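Local structure of uncharacterized protein (Neisseria meningitidis MC58, 2R2A) at residues P65-E70 / A74-E79; D98-R103 / Q114-H119. The protein probably binds nucleotide through a P-loop NTPase-type N-terminal domain, the part present here, of a membrane-anchored zonular occludens toxin (Zot) family protein. All coordinates share one frame; numbering follows the deposited sequence. Where two conformers were deposited one is given.

Contacts 1 and 2 follow one another along the chain, the first closing before the second opens, and their centres lie about 14 Å apart within the same Zot-family P-loop NTPase domain. Contact 1 sits at the surface, beside strand 72-73, at one edge of the mixed sheet. Contact 2 is buried closer to the middle of the chain, in the connection between strands 90-93 and 125-130, which are neighbours in that sheet. Helix 77-80 joins them: M77 and Y78, just after the D76 of contact 1, lie against W115 of contact 2, while A74 meets V99. These side chains link the edge-strand region to the buried cluster beside strand 125-130.

Contact 1: P65-E70 / A74-E79; sequences PKSTDE and AHDMYE
P65 starts the contact by laying its carbonyl O against CB of H75, 3.5 Å away, where the surface loop 65-70 folds back beside the turn leading into helix 77-80. Strand 72-73, at one edge of the P-loop NTPase sheet, follows the first segment and leads into the second. The H75 ring is tied further off, by NE2 to the carbonyl of T59. K66 turns its long chain away, yet its CB passes 3.9 Å from OD2 of D76. S67 is gripped twice by the same carboxylate. Its backbone N gives a nearly straight bond to OD2 (N-H...O 173°), on the syn side but 32° out of the carboxylate plane. Its OG donates to D76 OD1, at a modelled 2.5 Å whose exact value is doubtful, and also accepts from S73 N; OD1 has a weak bond from NE1 of W80 as well. D76 occupies the N-cap position without making a capping bond. Its CG stands between the backbone N and the carbonyl carbon (chi1 56°), from where the carboxylate reaches S67. Beyond S67, T68 closes an ST turn, its OG1 accepting from N of E70 at 3.1 Å.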
# COMPACT_ATOMS: atom_id res chain seq x y z
N PRO A 65 -3.86 18.93 -5.44
CA PRO A 65 -3.27 18.27 -6.61
C PRO A 65 -1.74 18.31 -6.62
O PRO A 65 -1.11 17.49 -7.29
CB PRO A 65 -3.83 19.07 -7.78
CG PRO A 65 -4.09 20.46 -7.22
CD PRO A 65 -4.30 20.31 -5.72
N LYS A 66 -1.18 19.29 -5.91
CA LYS A 66 0.27 19.48 -5.74
C LYS A 66 0.58 19.65 -4.27
O LYS A 66 -0.27 20.16 -3.52
CB LYS A 66 0.75 20.75 -6.47
CG LYS A 66 0.54 20.77 -7.99
CD LYS A 66 1.12 22.04 -8.64
CE LYS A 66 0.81 22.08 -10.14
NZ LYS A 66 1.25 23.33 -10.83
N SER A 67 1.79 19.28 -3.86
CA SER A 67 2.29 19.55 -2.52
C SER A 67 2.69 21.04 -2.33
O SER A 67 2.85 21.79 -3.30
CB SER A 67 3.47 18.63 -2.18
OG SER A 67 3.05 17.26 -2.22
N THR A 68 2.80 21.44 -1.08
CA THR A 68 3.26 22.77 -0.68
C THR A 68 4.37 22.51 0.32
O THR A 68 4.63 21.34 0.67
CB THR A 68 2.10 23.55 -0.02
OG1 THR A 68 1.66 22.85 1.15
CG2 THR A 68 0.91 23.68 -0.99
N ASP A 69 5.04 23.56 0.82
CA ASP A 69 5.97 23.35 1.93
C ASP A 69 5.25 22.90 3.22
O ASP A 69 5.92 22.47 4.17
CB ASP A 69 6.87 24.57 2.21
CG ASP A 69 7.69 25.03 0.99
OD1 ASP A 69 7.06 25.41 -0.01
OD2 ASP A 69 8.95 25.07 1.05
N GLU A 70 3.91 23.00 3.25
CA GLU A 70 3.09 22.59 4.41
C GLU A 70 2.36 21.23 4.33
O GLU A 70 2.30 20.49 5.32
CB GLU A 70 2.06 23.67 4.79
CG GLU A 70 1.41 23.38 6.16
CD GLU A 70 0.54 24.52 6.69
OE1 GLU A 70 1.08 25.62 6.98
OE2 GLU A 70 -0.68 24.30 6.85
N ALA A 74 -0.39 13.05 -2.51
CA ALA A 74 0.12 11.81 -3.07
C ALA A 74 0.45 12.01 -4.55
O ALA A 74 1.19 11.20 -5.14
CB ALA A 74 -0.90 10.65 -2.89
N HIS A 75 -0.10 13.07 -5.13
CA HIS A 75 -0.09 13.24 -6.58
C HIS A 75 1.22 13.75 -7.15
O HIS A 75 1.49 13.52 -8.33
CB HIS A 75 -1.33 14.01 -7.07
CG HIS A 75 -2.60 13.28 -6.79
ND1 HIS A 75 -3.13 12.34 -7.65
CD2 HIS A 75 -3.43 13.31 -5.72
CE1 HIS A 75 -4.23 11.83 -7.14
NE2 HIS A 75 -4.43 12.39 -5.96
N ASP A 76 2.05 14.40 -6.34
CA ASP A 76 3.38 14.73 -6.79
C ASP A 76 4.44 14.03 -5.94
O ASP A 76 5.48 14.60 -5.66
CB ASP A 76 3.61 16.25 -6.82
CG ASP A 76 3.34 16.92 -5.49
OD1 ASP A 76 3.05 16.23 -4.48
OD2 ASP A 76 3.44 18.17 -5.45
N MSE A 77 4.16 12.77 -5.55
CA MSE A 77 5.09 11.95 -4.79
C MSE A 77 6.41 11.81 -5.53
O MSE A 77 7.47 11.75 -4.90
CB MSE A 77 4.50 10.56 -4.56
CG MSE A 77 5.23 9.72 -3.49
SE MSE A 77 4.30 8.03 -3.19
CE MSE A 77 2.69 8.70 -2.36
N TYR A 78 6.34 11.76 -6.86
CA TYR A 78 7.53 11.66 -7.67
C TYR A 78 8.53 12.80 -7.36
O TYR A 78 9.72 12.64 -7.57
CB TYR A 78 7.17 11.63 -9.17
CG TYR A 78 6.61 12.93 -9.72
CD1 TYR A 78 5.23 13.21 -9.64
CD2 TYR A 78 7.44 13.86 -10.35
CE1 TYR A 78 4.72 14.41 -10.17
CE2 TYR A 78 6.94 15.04 -10.85
CZ TYR A 78 5.59 15.31 -10.76
OH TYR A 78 5.12 16.50 -11.27
N GLU A 79 8.03 13.93 -6.86
CA GLU A 79 8.87 15.08 -6.52
C GLU A 79 9.46 14.90 -5.11
O GLU A 79 10.67 14.65 -4.98
CB GLU A 79 8.09 16.40 -6.62
CG GLU A 79 7.78 16.87 -8.04
CD GLU A 79 7.28 18.33 -8.11
OE1 GLU A 79 6.86 18.78 -9.19
OE2 GLU A 79 7.33 19.03 -7.07

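Contact 2: D98-R103 / Q114-H119; sequences DVWPAR and QWLNTH
W100 and L116 both place CG beside the backbone N and anti to the carbonyl carbon (chi1 -63° and -68°); with both CB atoms directed at the opposite segment, these torsions let the indole and the isobutyl group meet. The contact lies in the connection, containing helix 111-114, between the adjacent parallel strands 90-93 and 125-130 of the P-loop NTPase-type sheet. The backbones stay well apart, with CA atoms 10.6 Å from one another at this pair, and the side chains do all the bridging. L116 brings CD1 over one face of the W100 indole in a CH-pi contact, 4.2 Å from the centroid of the five-membered ring and only 17° off its normal. V99 CG1 lies 3.5 Å above the plane of the same indole on the opposite face, so the ring is held between two aliphatic side chains. The other methyl of L116, CD2, rests 3.4 Å above the W115 ring, offset toward its rim, and comes within 4.2 Å of W100 CZ2. L116 thus lies against both rings, one methyl over each, while the rings themselves meet obliquely at their CZ2 atoms, 4.4 Å apart. The polar edge of W100 is also accounted for: NE1 donates to the backbone O of N112, an acceptor that receives a weak bond from W115 NE1 too. The tight turn of 114-119 is fastened at W115 O, which takes both T118 N and T118 OG1 from the same face of its carbonyl, and H119 N bonds to L116 O. This apolar cluster lies against the central sheet: V128 and I126 of strand 125-130 touch W100 and L116 respectively, L140 of helix 138-141 touches both, and M77 of helix 77-80 touches both tryptophans while Y78 touches W115.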
# COMPACT_ATOMS: atom_id res chain seq x y z
N ASP A 98 -7.17 5.94 -6.28
CA ASP A 98 -7.25 7.41 -6.23
C ASP A 98 -5.96 8.09 -6.69
O ASP A 98 -5.99 9.28 -7.05
CB ASP A 98 -7.60 7.87 -4.81
CG ASP A 98 -9.01 7.48 -4.42
OD1 ASP A 98 -9.80 7.08 -5.32
OD2 ASP A 98 -9.34 7.54 -3.22
N VAL A 99 -4.85 7.36 -6.65
CA VAL A 99 -3.53 7.93 -6.99
C VAL A 99 -3.04 7.34 -8.31
O VAL A 99 -2.53 8.08 -9.17
CB VAL A 99 -2.46 7.59 -5.92
CG1 VAL A 99 -1.14 8.27 -6.25
CG2 VAL A 99 -2.94 7.95 -4.54
N TRP A 100 -3.22 6.02 -8.47
CA TRP A 100 -2.69 5.24 -9.58
C TRP A 100 -3.80 4.39 -10.21
O TRP A 100 -3.76 3.16 -10.14
CB TRP A 100 -1.57 4.31 -9.09
CG TRP A 100 -0.36 5.08 -8.54
CD1 TRP A 100 0.43 5.94 -9.24
CD2 TRP A 100 0.14 5.06 -7.21
NE1 TRP A 100 1.40 6.46 -8.42
CE2 TRP A 100 1.27 5.91 -7.17
CE3 TRP A 100 -0.22 4.37 -6.04
CZ2 TRP A 100 2.00 6.14 -6.01
CZ3 TRP A 100 0.53 4.57 -4.90
CH2 TRP A 100 1.63 5.45 -4.89
N PRO A 101 -4.81 5.06 -10.81
CA PRO A 101 -5.92 4.32 -11.43
C PRO A 101 -5.44 3.59 -12.70
O PRO A 101 -4.41 3.98 -13.29
CB PRO A 101 -6.91 5.44 -11.84
CG PRO A 101 -6.04 6.67 -12.02
CD PRO A 101 -4.96 6.53 -10.99
N ALA A 102 -6.19 2.57 -13.10
CA ALA A 102 -6.02 1.99 -14.44
C ALA A 102 -6.10 3.13 -15.52
O ALA A 102 -6.89 4.08 -15.37
CB ALA A 102 -7.09 0.99 -14.69
N ARG A 103 -5.28 3.02 -16.57
CA ARG A 103 -5.26 4.02 -17.67
C ARG A 103 -5.47 3.38 -19.05
O ARG A 103 -5.28 2.20 -19.20
CB ARG A 103 -3.94 4.77 -17.63
CG ARG A 103 -3.81 5.70 -16.45
CD ARG A 103 -2.45 6.44 -16.44
NE ARG A 103 -2.15 7.17 -17.69
CZ ARG A 103 -2.59 8.39 -18.04
NH1 ARG A 103 -3.42 9.11 -17.27
NH2 ARG A 103 -2.18 8.93 -19.19
N GLN A 114 5.82 7.02 -13.59
CA GLN A 114 7.13 6.71 -14.21
C GLN A 114 8.21 6.34 -13.20
O GLN A 114 9.09 5.52 -13.47
CB GLN A 114 7.64 7.89 -15.07
CG GLN A 114 6.79 8.19 -16.30
CD GLN A 114 7.34 9.26 -17.20
OE1 GLN A 114 8.03 10.18 -16.76
NE2 GLN A 114 7.02 9.15 -18.49
N TRP A 115 8.16 6.99 -12.04
CA TRP A 115 9.19 6.83 -11.01
C TRP A 115 9.13 5.50 -10.28
O TRP A 115 10.11 5.08 -9.67
CB TRP A 115 9.13 7.98 -10.00
CG TRP A 115 7.99 7.88 -9.05
CD1 TRP A 115 6.72 8.30 -9.26
CD2 TRP A 115 8.01 7.33 -7.72
NE1 TRP A 115 5.93 8.04 -8.16
CE2 TRP A 115 6.70 7.44 -7.20
CE3 TRP A 115 9.01 6.73 -6.93
CZ2 TRP A 115 6.36 7.00 -5.92
CZ3 TRP A 115 8.66 6.28 -5.65
CH2 TRP A 115 7.34 6.41 -5.16
N LEU A 116 7.97 4.83 -10.36
CA LEU A 116 7.74 3.65 -9.57
C LEU A 116 8.71 2.56 -9.91
O LEU A 116 9.17 1.83 -9.02
CB LEU A 116 6.30 3.13 -9.74
CG LEU A 116 5.20 4.02 -9.16
CD1 LEU A 116 3.85 3.44 -9.50
CD2 LEU A 116 5.35 4.15 -7.67
N ASN A 117 9.05 2.43 -11.19
CA ASN A 117 9.88 1.30 -11.59
C ASN A 117 11.31 1.46 -11.07
O ASN A 117 12.07 0.50 -11.08
CB ASN A 117 9.84 1.07 -13.10
CG ASN A 117 10.70 2.04 -13.84
OD1 ASN A 117 11.86 1.74 -14.13
ND2 ASN A 117 10.17 3.22 -14.13
N THR A 118 11.66 2.66 -10.61
CA THR A 118 12.94 2.91 -9.92
C THR A 118 12.81 3.25 -8.43
O THR A 118 13.71 3.86 -7.84
CB THR A 118 13.81 3.98 -10.65
OG1 THR A 118 13.03 5.16 -10.90
CG2 THR A 118 14.32 3.43 -11.97
N HIS A 119 11.71 2.82 -7.81
CA HIS A 119 11.45 3.05 -6.38
C HIS A 119 12.51 2.48 -5.44
O HIS A 119 12.65 2.96 -4.33
CB HIS A 119 10.06 2.53 -5.97
CG HIS A 119 10.02 1.05 -5.77
ND1 HIS A 119 10.12 0.46 -4.53
CD2 HIS A 119 9.89 0.03 -6.66
CE1 HIS A 119 10.06 -0.85 -4.66
NE2 HIS A 119 9.91 -1.14 -5.94